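Local coordinates for uncharacterized egV family protein COG1307 (Ruminococcus gnavus, PDB 3JR7), which is of unknown function but probably binds a fatty acid or similar lipid, at residues Ala96-Val101 with Gln152-Gly157; Glu221-Met226 with Leu230-Asp235; Glu257-Glu262 with Gly292-Val297. All coordinates share one frame; numbering follows the deposited sequence.

Contact 1 of 3, residues Ala96-Val101 with Gln152-Gly157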
loop_
_atom_site.group_PDB
_atom_site.type_symbol
_atom_site.label_atom_id
_atom_site.label_comp_id
_atom_site.label_asym_id
_atom_site.label_seq_id
_atom_site.Cartn_x
_atom_site.Cartn_y
_atom_site.Cartn_z
ATOM N N ALA A 96 -1.654 11.300 -21.815
ATOM C CA ALA A 96 -0.387 10.623 -21.511
ATOM C C ALA A 96 -0.258 9.406 -22.398
ATOM O O ALA A 96 -1.188 8.593 -22.513
ATOM C CB ALA A 96 -0.269 10.202 -20.006
ATOM N N GLU A 97 0.905 9.243 -22.988
ATOM C CA GLU A 97 1.141 8.090 -23.851
ATOM C C GLU A 97 1.234 6.792 -23.048
ATOM O O GLU A 97 0.727 5.753 -23.474
ATOM C CB GLU A 97 2.467 8.293 -24.606
ATOM C CG GLU A 97 2.896 7.138 -25.480
ATOM C CD GLU A 97 4.206 7.398 -26.157
ATOM O OE1 GLU A 97 5.108 8.026 -25.540
ATOM O OE2 GLU A 97 4.347 6.966 -27.307
ATOM N N ARG A 98 1.893 6.849 -21.902
ATOM C CA ARG A 98 2.177 5.642 -21.136
ATOM C C ARG A 98 1.419 5.674 -19.819
ATOM O O ARG A 98 1.532 6.623 -19.051
ATOM C CB ARG A 98 3.683 5.532 -20.892
ATOM C CG ARG A 98 4.499 5.608 -22.183
ATOM C CD ARG A 98 5.991 5.465 -21.988
ATOM N NE ARG A 98 6.562 6.591 -21.294
ATOM C CZ ARG A 98 6.785 7.818 -21.816
ATOM N NH1 ARG A 98 6.418 8.102 -23.087
ATOM N NH2 ARG A 98 7.371 8.771 -21.065
ATOM N N ILE A 99 0.644 4.628 -19.560
ATOM C CA ILE A 99 -0.138 4.506 -18.341
ATOM C C ILE A 99 0.362 3.346 -17.477
ATOM O O ILE A 99 0.429 2.197 -17.928
ATOM C CB ILE A 99 -1.609 4.276 -18.639
ATOM C CG1 ILE A 99 -2.121 5.378 -19.594
ATOM C CG2 ILE A 99 -2.420 4.225 -17.295
ATOM C CD1 ILE A 99 -2.147 6.815 -18.983
ATOM N N TYR A 100 0.703 3.656 -16.230
ATOM C CA TYR A 100 1.192 2.655 -15.268
ATOM C C TYR A 100 0.191 2.630 -14.144
ATOM O O TYR A 100 -0.141 3.668 -13.615
ATOM C CB TYR A 100 2.564 3.066 -14.719
ATOM C CG TYR A 100 3.628 3.252 -15.758
ATOM C CD1 TYR A 100 4.261 2.151 -16.334
ATOM C CD2 TYR A 100 4.033 4.525 -16.147
ATOM C CE1 TYR A 100 5.224 2.312 -17.306
ATOM C CE2 TYR A 100 5.044 4.704 -17.113
ATOM C CZ TYR A 100 5.625 3.580 -17.688
ATOM O OH TYR A 100 6.605 3.713 -18.618
ATOM N N VAL A 101 -0.306 1.468 -13.774
ATOM C CA VAL A 101 -1.324 1.354 -12.727
ATOM C C VAL A 101 -0.738 0.527 -11.581
ATOM O O VAL A 101 -0.126 -0.538 -11.821
ATOM C CB VAL A 101 -2.613 0.704 -13.279
ATOM C CG1 VAL A 101 -3.807 0.856 -12.279
ATOM C CG2 VAL A 101 -2.980 1.290 -14.648
ATOM N N GLN A 152 11.049 7.054 -11.090
ATOM C CA GLN A 152 12.513 6.999 -11.148
ATOM C C GLN A 152 12.964 6.416 -12.490
ATOM O O GLN A 152 13.804 7.009 -13.181
ATOM C CB GLN A 152 13.070 6.196 -9.959
ATOM C CG GLN A 152 14.615 6.092 -9.933
ATOM C CD GLN A 152 15.131 5.024 -8.953
ATOM O OE1 GLN A 152 14.366 4.375 -8.235
ATOM N NE2 GLN A 152 16.426 4.827 -8.949
ATOM N N CYS A 153 12.362 5.305 -12.899
ATOM C CA CYS A 153 12.657 4.699 -14.210
ATOM C C CYS A 153 12.370 5.644 -15.376
ATOM O O CYS A 153 13.184 5.772 -16.314
ATOM C CB CYS A 153 11.854 3.442 -14.381
ATOM S SG CYS A 153 12.344 2.170 -13.201
ATOM N N GLU A 154 11.218 6.298 -15.326
ATOM C CA GLU A 154 10.850 7.289 -16.364
ATOM C C GLU A 154 11.896 8.413 -16.428
ATOM O O GLU A 154 12.348 8.765 -17.507
ATOM C CB GLU A 154 9.460 7.863 -16.135
ATOM C CG GLU A 154 8.287 6.975 -16.680
ATOM C CD GLU A 154 8.117 7.034 -18.205
ATOM O OE1 GLU A 154 8.678 7.957 -18.834
ATOM O OE2 GLU A 154 7.416 6.154 -18.787
ATOM N N LYS A 155 12.333 8.891 -15.263
ATOM C CA LYS A 155 13.327 9.935 -15.192
ATOM C C LYS A 155 14.679 9.474 -15.757
ATOM O O LYS A 155 15.388 10.271 -16.391
ATOM C CB LYS A 155 13.459 10.437 -13.749
ATOM C CG LYS A 155 14.584 11.397 -13.531
ATOM C CD LYS A 155 14.449 12.204 -12.233
ATOM C CE LYS A 155 15.696 13.092 -12.038
ATOM N NZ LYS A 155 15.535 14.060 -10.900
ATOM N N ALA A 156 15.012 8.196 -15.582
ATOM C CA ALA A 156 16.217 7.630 -16.191
ATOM C C ALA A 156 16.111 7.469 -17.723
ATOM O O ALA A 156 17.084 7.067 -18.349
ATOM C CB ALA A 156 16.594 6.324 -15.537
ATOM N N GLY A 157 14.960 7.762 -18.330
ATOM C CA GLY A 157 14.796 7.612 -19.782
ATOM C C GLY A 157 14.511 6.200 -20.297
ATOM O O GLY A 157 14.764 5.905 -21.442
#
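In the first of the two alpha/beta units of this DegV-family protein, strand 98-103 of the mixed sheet meets the C-terminal end of helix 141-155 through a buried salt-bridge network, with Arg98 and Tyr100 of the strand converging on Glu154 of the helix. Arg98 grips the carboxylate side-on, one nitrogen to each oxygen. NE of Arg98 donates to OE2 of Glu154 at 2.7 Å, almost straight at 173° and on the syn lone pair, while NH2 of Arg98 reaches OE1 of Glu154, also at 2.7 Å but more bent, from 28° out of the carboxylate plane. The guanidinium and carboxylate groups come from opposite directions and lie nearly coplanar. Tyr100, two residues on and facing the same side of the strand, brings its hydroxyl to the anti side of the same oxygen, with OH donating to OE2 of Glu154 at 2.6 Å. OE2 sits at the edge of the tyrosine ring, near its plane. A bend at chi2 (-76°) turns the Glu154 carboxylate along the strand, toward the arginine. The remaining terminal nitrogen, NH1 of Arg98, makes a weak bond to OE1 of Glu97 at 2.8 Å and a salt bridge to Asp19. On the helix side, the chain leaves the last turn through a Schellman motif at Gly157. Three donor bonds therefore hold the Glu154 carboxylate and fix its rotation; with arginine on its syn side and a tyrosine hydroxyl on its anti side, the buried group is probably stabilised as the anion.

Contact 2 of 3, residues Glu221-Met226 with Leu230-Asp235; sequences EKARGM and LVKMAD
With CG beside its backbone N (chi1 -68°) and a bend at chi2 (-148°), the Lys232 chain reaches from helix 226-240 to strand 217-224 and brings its ammonium to the carbonyl oxygen of Lys222; a bend at chi2 (-72°) in Glu221 lifts a carboxylate beside it. The two segments form a beta-alpha connection in which an edge strand passes through a short turn at Gly225, the N-cap position, into a helix running back nearly antiparallel, the axes of 221-224 and 230-235 coming within 8.2 Å. Lys232 NZ donates to O of Lys222 at 2.7 Å, nearly along the C=O axis. The salt bridge from NZ of Lys232 to OE2 of Glu221 is long and weak at 3.5 Å, the two chains crossing at about a right angle. That carboxylate oxygen also accepts from the backbone N of Lys222 through its anti lone pair, which helps to hold the group in position, and a water links OE1 of Glu221 to the lysine ammonium. Next to these polar bonds the lysine methylenes lie on the strand, CE of Lys232 packing against CB of Ala223 at 3.8 Å. At the start of the helix, N of Leu230 bonds to O of Met226, a selenomethionine, at 2.9 Å. Alongside this first-turn bond, SE of Met226 packs on the CD2 branch of Leu230 at 3.9 Å.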
loop_
_atom_site.group_PDB
_atom_site.type_symbol
_atom_site.label_atom_id
_atom_site.label_comp_id
_atom_site.label_asym_id
_atom_site.label_seq_id
_atom_site.Cartn_x
_atom_site.Cartn_y
_atom_site.Cartn_z
ATOM N N GLU A 221 6.476 -13.329 13.351
ATOM C CA GLU A 221 6.965 -13.359 14.750
ATOM C C GLU A 221 5.855 -12.885 15.662
ATOM O O GLU A 221 4.757 -12.566 15.212
ATOM C CB GLU A 221 8.190 -12.445 14.931
ATOM C CG GLU A 221 9.506 -13.153 14.964
ATOM C CD GLU A 221 9.746 -13.948 16.262
ATOM O OE1 GLU A 221 10.855 -14.477 16.386
ATOM O OE2 GLU A 221 8.875 -14.011 17.166
ATOM N N LYS A 222 6.179 -12.782 16.945
ATOM C CA LYS A 222 5.289 -12.227 17.919
ATOM C C LYS A 222 6.084 -11.850 19.148
ATOM O O LYS A 222 7.190 -12.326 19.353
ATOM C CB LYS A 222 4.211 -13.238 18.331
ATOM C CG LYS A 222 4.796 -14.449 19.056
ATOM C CD LYS A 222 3.696 -15.406 19.436
ATOM C CE LYS A 222 4.282 -16.581 20.226
ATOM N NZ LYS A 222 3.187 -17.617 20.342
ATOM N N ALA A 223 5.492 -10.987 19.947
ATOM C CA ALA A 223 6.115 -10.490 21.156
ATOM C C ALA A 223 5.040 -9.985 22.099
ATOM O O ALA A 223 3.967 -9.533 21.653
ATOM C CB ALA A 223 7.081 -9.356 20.829
ATOM N N ARG A 224 5.358 -9.958 23.393
ATOM C CA ARG A 224 4.478 -9.343 24.379
ATOM C C ARG A 224 4.678 -7.859 24.452
ATOM O O ARG A 224 5.724 -7.382 24.812
ATOM C CB ARG A 224 4.686 -9.964 25.756
ATOM C CG ARG A 224 4.319 -11.399 25.783
ATOM C CD ARG A 224 4.197 -11.882 27.211
ATOM N NE ARG A 224 3.816 -13.280 27.216
ATOM C CZ ARG A 224 3.709 -14.023 28.316
ATOM N NH1 ARG A 224 3.949 -13.522 29.520
ATOM N NH2 ARG A 224 3.367 -15.287 28.202
ATOM N N GLY A 225 3.653 -7.117 24.113
ATOM C CA GLY A 225 3.717 -5.677 24.109
ATOM C C GLY A 225 4.346 -5.067 22.862
ATOM O O GLY A 225 5.202 -5.659 22.188
HETATM N N MSE A 226 3.944 -3.844 22.597
HETATM C CA MSE A 226 4.274 -3.161 21.364
HETATM C C MSE A 226 5.760 -2.842 21.283
HETATM O O MSE A 226 6.341 -2.828 20.207
HETATM C CB MSE A 226 3.430 -1.891 21.325
HETATM C CG MSE A 226 3.542 -1.107 20.163
HETATM SE SE MSE A 226 3.240 -2.043 18.516
HETATM C CE MSE A 226 1.414 -2.742 18.834
ATOM N N LEU A 230 7.994 -4.031 18.124
ATOM C CA LEU A 230 8.619 -3.144 17.142
ATOM C C LEU A 230 10.088 -3.514 16.910
ATOM O O LEU A 230 10.581 -3.481 15.766
ATOM C CB LEU A 230 8.417 -1.680 17.492
ATOM C CG LEU A 230 6.967 -1.236 17.485
ATOM C CD1 LEU A 230 6.986 0.210 17.942
ATOM C CD2 LEU A 230 6.219 -1.372 16.101
ATOM N N VAL A 231 10.771 -3.919 17.974
ATOM C CA VAL A 231 12.143 -4.415 17.855
ATOM C C VAL A 231 12.175 -5.681 17.013
ATOM O O VAL A 231 13.008 -5.803 16.136
ATOM C CB VAL A 231 12.769 -4.702 19.265
ATOM C CG1 VAL A 231 14.115 -5.433 19.168
ATOM C CG2 VAL A 231 12.884 -3.370 20.073
ATOM N N LYS A 232 11.292 -6.636 17.284
ATOM C CA LYS A 232 11.270 -7.862 16.506
ATOM C C LYS A 232 10.918 -7.562 15.031
ATOM O O LYS A 232 11.469 -8.192 14.127
ATOM C CB LYS A 232 10.283 -8.881 17.067
ATOM C CG LYS A 232 10.671 -9.458 18.394
ATOM C CD LYS A 232 10.216 -10.892 18.582
ATOM C CE LYS A 232 10.280 -11.330 20.059
ATOM N NZ LYS A 232 9.702 -12.707 20.272
HETATM N N MSE A 233 10.016 -6.618 14.793
HETATM C CA MSE A 233 9.715 -6.210 13.400
HETATM C C MSE A 233 10.971 -5.668 12.709
HETATM O O MSE A 233 11.314 -6.129 11.612
HETATM C CB MSE A 233 8.590 -5.174 13.303
HETATM C CG MSE A 233 8.307 -4.822 11.830
HETATM SE SE MSE A 233 6.697 -3.836 11.586
HETATM C CE MSE A 233 5.721 -4.783 12.959
ATOM N N ALA A 234 11.664 -4.741 13.370
ATOM C CA ALA A 234 12.956 -4.204 12.876
ATOM C C ALA A 234 13.946 -5.297 12.544
ATOM O O ALA A 234 14.598 -5.213 11.527
ATOM C CB ALA A 234 13.602 -3.200 13.886
ATOM N N ASP A 235 14.070 -6.303 13.406
ATOM C CA ASP A 235 14.946 -7.420 13.142
ATOM C C ASP A 235 14.466 -8.173 11.894
ATOM O O ASP A 235 15.308 -8.551 11.083
ATOM C CB ASP A 235 15.045 -8.394 14.311
ATOM C CG ASP A 235 15.717 -7.788 15.529
ATOM O OD1 ASP A 235 16.521 -6.848 15.388
ATOM O OD2 ASP A 235 15.431 -8.275 16.653
HETATM O O HOH W 1 11.329 -14.430 18.882
#

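Contact 3 of 3, residues Glu257-Glu262 with Gly292-Val297; sequences EERAKE and GGIIVV
Gly292, in the loop leading into strand 294-297, offers its carbonyl oxygen to Arg259 of helix 257-270, which packs on one face of the second mixed sheet, in the second alpha/beta unit of the DegV fold. NH1 of Arg259 donates to O of Gly292 at 2.8 Å, in the carbonyl plane and on a lone pair, with the oxygen lying close to the guanidinium plane; the N-H···O angle of 138° makes the bond bent. Gly292 has a positive phi (89°), and the chain straightens through Gly293 before entering the strand. Ile294 then turns its side chain to the helix. The aliphatic part of Arg259 crosses this residue, CD of Arg259 touching CG1 of Ile294 at 3.5 Å: its methylenes rest on Ile294 while its guanidinium bonds to the loop. Arg259 extends with CG opposite its own backbone N (chi1 -178°), and the bend at chi3 lets the guanidinium, beyond NE, swing NH1 round to the Gly292 carbonyl. Beside the arginine, CD1 of Ile294 meets the helix backbone and lies 4.1 Å from CB of Ala260. Ile295 belongs to the pocket that holds a polyether molecule in this structure. Val296 packs on Val263 and Leu267 farther along helix 257-270, and its CG2 lies 4.1 Å from SE of Met233.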
loop_
_atom_site.group_PDB
_atom_site.type_symbol
_atom_site.label_atom_id
_atom_site.label_comp_id
_atom_site.label_asym_id
_atom_site.label_seq_id
_atom_site.Cartn_x
_atom_site.Cartn_y
_atom_site.Cartn_z
ATOM N N GLU A 257 2.418 8.861 15.178
ATOM C CA GLU A 257 3.614 9.392 14.571
ATOM C C GLU A 257 4.888 9.091 15.348
ATOM O O GLU A 257 5.939 8.833 14.747
ATOM C CB GLU A 257 3.506 10.909 14.346
ATOM C CG GLU A 257 4.551 11.380 13.384
ATOM C CD GLU A 257 4.649 12.882 13.248
ATOM O OE1 GLU A 257 3.682 13.609 13.556
ATOM O OE2 GLU A 257 5.729 13.337 12.815
ATOM N N GLU A 258 4.824 9.152 16.673
ATOM C CA GLU A 258 6.036 8.910 17.465
ATOM C C GLU A 258 6.458 7.451 17.409
ATOM O O GLU A 258 7.640 7.142 17.392
ATOM C CB GLU A 258 5.876 9.355 18.927
ATOM C CG GLU A 258 6.057 10.889 19.123
ATOM C CD GLU A 258 7.381 11.476 18.556
ATOM O OE1 GLU A 258 8.494 10.901 18.758
ATOM O OE2 GLU A 258 7.294 12.541 17.880
ATOM N N ARG A 259 5.491 6.555 17.385
ATOM C CA ARG A 259 5.793 5.152 17.116
ATOM C C ARG A 259 6.457 4.965 15.723
ATOM O O ARG A 259 7.409 4.220 15.597
ATOM C CB ARG A 259 4.527 4.345 17.229
ATOM C CG ARG A 259 4.729 2.864 17.017
ATOM C CD ARG A 259 3.412 2.146 17.243
ATOM N NE ARG A 259 3.076 2.236 18.648
ATOM C CZ ARG A 259 1.866 2.082 19.180
ATOM N NH1 ARG A 259 0.793 1.855 18.438
ATOM N NH2 ARG A 259 1.743 2.150 20.496
ATOM N N ALA A 260 5.979 5.670 14.697
ATOM C CA ALA A 260 6.641 5.648 13.403
ATOM C C ALA A 260 8.109 6.098 13.502
ATOM O O ALA A 260 9.027 5.470 12.935
ATOM C CB ALA A 260 5.879 6.511 12.379
ATOM N N LYS A 261 8.342 7.178 14.214
ATOM C CA LYS A 261 9.707 7.679 14.374
ATOM C C LYS A 261 10.631 6.694 15.093
ATOM O O LYS A 261 11.802 6.584 14.754
ATOM C CB LYS A 261 9.694 9.035 15.101
ATOM C CG LYS A 261 9.265 10.158 14.155
ATOM C CD LYS A 261 9.294 11.502 14.802
ATOM C CE LYS A 261 8.590 12.584 13.968
ATOM N NZ LYS A 261 9.010 12.586 12.521
ATOM N N GLU A 262 10.092 5.992 16.075
ATOM C CA GLU A 262 10.866 4.997 16.820
ATOM C C GLU A 262 11.228 3.809 15.918
ATOM O O GLU A 262 12.351 3.321 15.932
ATOM C CB GLU A 262 10.088 4.529 18.055
ATOM C CG GLU A 262 10.730 3.399 18.842
ATOM C CD GLU A 262 12.121 3.784 19.414
ATOM O OE1 GLU A 262 12.533 4.973 19.325
ATOM O OE2 GLU A 262 12.809 2.880 19.937
ATOM N N GLY A 292 -3.289 3.086 15.748
ATOM C CA GLY A 292 -2.068 2.553 16.332
ATOM C C GLY A 292 -1.234 1.598 15.466
ATOM O O GLY A 292 -0.191 1.124 15.912
ATOM N N GLY A 293 -1.660 1.326 14.240
ATOM C CA GLY A 293 -0.908 0.437 13.372
ATOM C C GLY A 293 0.303 1.053 12.682
ATOM O O GLY A 293 0.349 2.275 12.393
ATOM N N ILE A 294 1.270 0.189 12.378
ATOM C CA ILE A 294 2.522 0.558 11.748
ATOM C C ILE A 294 2.769 -0.437 10.613
ATOM O O ILE A 294 2.668 -1.649 10.798
ATOM C CB ILE A 294 3.685 0.479 12.721
ATOM C CG1 ILE A 294 3.559 1.552 13.788
ATOM C CG2 ILE A 294 5.010 0.681 11.981
ATOM C CD1 ILE A 294 3.861 3.006 13.237
ATOM N N ILE A 295 3.077 0.098 9.441
ATOM C CA ILE A 295 3.419 -0.680 8.270
ATOM C C ILE A 295 4.801 -0.240 7.801
ATOM O O ILE A 295 5.064 0.966 7.671
ATOM C CB ILE A 295 2.381 -0.418 7.144
ATOM C CG1 ILE A 295 0.971 -0.824 7.610
ATOM C CG2 ILE A 295 2.797 -1.152 5.825
ATOM C CD1 ILE A 295 -0.110 -0.096 6.875
ATOM N N VAL A 296 5.667 -1.196 7.509
ATOM C CA VAL A 296 6.978 -0.907 6.962
ATOM C C VAL A 296 7.248 -1.663 5.669
ATOM O O VAL A 296 6.971 -2.866 5.579
ATOM C CB VAL A 296 8.093 -1.306 7.959
ATOM C CG1 VAL A 296 9.459 -1.023 7.372
ATOM C CG2 VAL A 296 7.872 -0.590 9.374
ATOM N N VAL A 297 7.797 -0.955 4.686
ATOM C CA VAL A 297 8.196 -1.541 3.420
ATOM C C VAL A 297 9.573 -1.066 2.998
ATOM O O VAL A 297 9.868 0.116 3.085
ATOM C CB VAL A 297 7.189 -1.176 2.284
ATOM C CG1 VAL A 297 7.627 -1.789 0.963
ATOM C CG2 VAL A 297 5.795 -1.683 2.632
#

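How the contacts relate
Contacts 2 and 3 share the second mixed sheet and touch, their centres 12 Å apart: CD1 of Leu230 packs on CG of Arg259, and CG of Met226 on NE of Arg259, so helices 226-240 and 257-270 lie side by side. Helix 226-240 also packs on strand 294-297, through Met233. Contact 1 belongs to the other sheet, its centre about 30 Å from that of contact 3 and across the chain's centre. Contacts 1 and 3 are buried, contact 2 only partly. Chemistry follows place: contact 1 buries a charged network, contact 2 pairs a water-bridged lysine at an edge strand with apolar packing inside, and contact 3 is mainly hydrocarbon packing with one arginine-to-carbonyl bond.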